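Local coordinates for endo-1,4-beta-xylanase (Bacteroides thetaiotaomicron VPI-5482, PDB 3KST), which probably hydrolyses glycosidic bonds in xylan-type polysaccharides, as a calcium-binding member of glycoside hydrolase family 43, at residues Ala25-Met30 / Arg278-Lys283. Numbering follows the deposited sequence.
Sequences ADPYVM and RTSYIK
Two torsions bring Arg278 and Asp26 together: a bend at chi3 (-67°) in the arginine turns NE over Ala25, while chi1 of -51° sets CG of Asp26 beside its backbone N. The guanidinium lies with one face over the methyl of Ala25, whose CB is 3.3 Å from Arg278 CZ, over the group's centre. A residue as small as alanine lets the flat cation come so close, and a long arginine can both cover it and serve two waters through NH1. Arg278 NH1 and Asp26 OD1 form a long salt bridge of 3.8 Å, the carboxylate and guanidinium planes 80° apart. Two waters lie in the guanidinium plane: one donates to Asp26 OD1 and accepts weakly from Arg278 NH1, the other gives a 2.7 Å bond to Asp26 OD2 and accepts from the same NH1. Asp26 is the predicted proton acceptor, and Thr41 OG1 also bonds OD2, so both carboxylate oxygens are held. An alanine in place of Arg278 removes the guanidinium, and would probably leave both waters without their NH1 partner and open a gap over the Ala25 methyl. Further along, Ser280 OG meets the outer carbons CB, CG and CD of the Pro27 ring, 3.2 Å from Pro27 CG; the proline offers an apolar surface, while the compact hydroxyl bonds Ile24 O. His251, a calcium ligand, touches Asp26, and Tyr210 makes a cation-pi contact with Arg278. Strand 262-268 pairs with strand 279-287 and sets Ile265 against Pro27, while strand 27-32 pairs with strand 35-41, in keeping with the five-bladed beta-propeller of this family.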
# COMPACT_ATOMS: atom_id res chain seq x y z
N ALA A 25 -3.44 -5.14 8.00
CA ALA A 25 -4.23 -4.76 6.84
C ALA A 25 -3.37 -3.79 6.01
O ALA A 25 -2.29 -3.35 6.44
CB ALA A 25 -5.55 -4.10 7.26
N ASP A 26 -3.86 -3.46 4.82
CA ASP A 26 -3.23 -2.49 3.91
C ASP A 26 -1.71 -2.70 3.76
O ASP A 26 -0.93 -1.72 3.87
CB ASP A 26 -3.54 -1.09 4.46
CG ASP A 26 -5.03 -0.86 4.76
OD1 ASP A 26 -5.92 -1.38 4.02
OD2 ASP A 26 -5.33 -0.12 5.73
N PRO A 27 -1.27 -3.97 3.59
CA PRO A 27 0.15 -4.27 3.60
C PRO A 27 1.03 -3.67 2.51
O PRO A 27 0.60 -3.42 1.38
CB PRO A 27 0.16 -5.82 3.53
CG PRO A 27 -1.00 -6.11 2.67
CD PRO A 27 -2.02 -5.21 3.30
N TYR A 28 2.27 -3.41 2.92
CA TYR A 28 3.35 -2.99 2.04
C TYR A 28 4.64 -3.74 2.40
O TYR A 28 4.99 -3.78 3.58
CB TYR A 28 3.62 -1.48 2.17
CG TYR A 28 4.62 -1.01 1.16
CD1 TYR A 28 4.21 -0.60 -0.11
CD2 TYR A 28 6.00 -1.05 1.44
CE1 TYR A 28 5.18 -0.20 -1.09
CE2 TYR A 28 6.96 -0.64 0.48
CZ TYR A 28 6.55 -0.23 -0.76
OH TYR A 28 7.49 0.14 -1.68
N VAL A 29 5.37 -4.22 1.39
CA VAL A 29 6.66 -4.90 1.54
C VAL A 29 7.79 -4.13 0.83
O VAL A 29 7.70 -3.81 -0.37
CB VAL A 29 6.57 -6.38 1.05
CG1 VAL A 29 7.96 -7.00 0.74
CG2 VAL A 29 5.83 -7.22 2.10
N MSE A 30 8.87 -3.85 1.58
CA MSE A 30 10.10 -3.30 1.03
C MSE A 30 11.13 -4.43 1.06
O MSE A 30 11.32 -5.07 2.11
CB MSE A 30 10.65 -2.14 1.87
CG MSE A 30 12.04 -1.66 1.37
SE MSE A 30 12.70 -0.21 2.40
CE MSE A 30 12.88 -1.08 4.11
N ARG A 278 -8.39 -8.17 9.97
CA ARG A 278 -7.83 -8.49 8.66
C ARG A 278 -6.36 -8.94 8.82
O ARG A 278 -5.64 -8.49 9.73
CB ARG A 278 -7.95 -7.31 7.70
CG ARG A 278 -9.40 -6.97 7.33
CD ARG A 278 -9.50 -5.63 6.62
NE ARG A 278 -9.14 -4.56 7.56
CZ ARG A 278 -8.80 -3.31 7.23
NH1 ARG A 278 -8.76 -2.90 5.96
NH2 ARG A 278 -8.49 -2.45 8.21
N THR A 279 -5.94 -9.85 7.94
CA THR A 279 -4.59 -10.40 7.90
C THR A 279 -4.12 -10.44 6.46
O THR A 279 -4.93 -10.33 5.54
CB THR A 279 -4.50 -11.79 8.57
OG1 THR A 279 -4.97 -12.80 7.68
CG2 THR A 279 -5.30 -11.82 9.90
N SER A 280 -2.81 -10.59 6.26
CA SER A 280 -2.21 -10.47 4.93
C SER A 280 -1.67 -11.76 4.35
O SER A 280 -1.33 -12.69 5.08
CB SER A 280 -1.18 -9.35 4.93
OG SER A 280 -1.85 -8.11 5.04
N TYR A 281 -1.65 -11.78 3.02
CA TYR A 281 -1.34 -12.95 2.17
C TYR A 281 -0.53 -12.49 0.95
O TYR A 281 -0.49 -11.30 0.63
CB TYR A 281 -2.65 -13.59 1.68
CG TYR A 281 -3.52 -14.11 2.81
CD1 TYR A 281 -3.30 -15.38 3.34
CD2 TYR A 281 -4.53 -13.32 3.39
CE1 TYR A 281 -4.06 -15.85 4.40
CE2 TYR A 281 -5.30 -13.77 4.44
CZ TYR A 281 -5.05 -15.06 4.96
OH TYR A 281 -5.81 -15.53 5.99
N ILE A 282 0.11 -13.44 0.27
CA ILE A 282 0.96 -13.14 -0.90
C ILE A 282 0.64 -14.05 -2.11
O ILE A 282 0.53 -15.26 -1.97
CB ILE A 282 2.43 -13.25 -0.55
CG1 ILE A 282 2.84 -12.21 0.51
CG2 ILE A 282 3.33 -13.09 -1.81
CD1 ILE A 282 4.26 -12.45 1.05
N LYS A 283 0.51 -13.44 -3.29
CA LYS A 283 0.29 -14.14 -4.57
C LYS A 283 1.39 -13.69 -5.53
O LYS A 283 2.20 -12.82 -5.19
CB LYS A 283 -1.12 -13.85 -5.10
CG LYS A 283 -2.21 -14.69 -4.41
CD LYS A 283 -3.66 -14.33 -4.86
CE LYS A 283 -4.05 -14.92 -6.21
NZ LYS A 283 -4.29 -16.41 -6.24
O HOH W 1 -8.57 -1.14 3.57
O HOH W 2 -7.90 0.07 6.41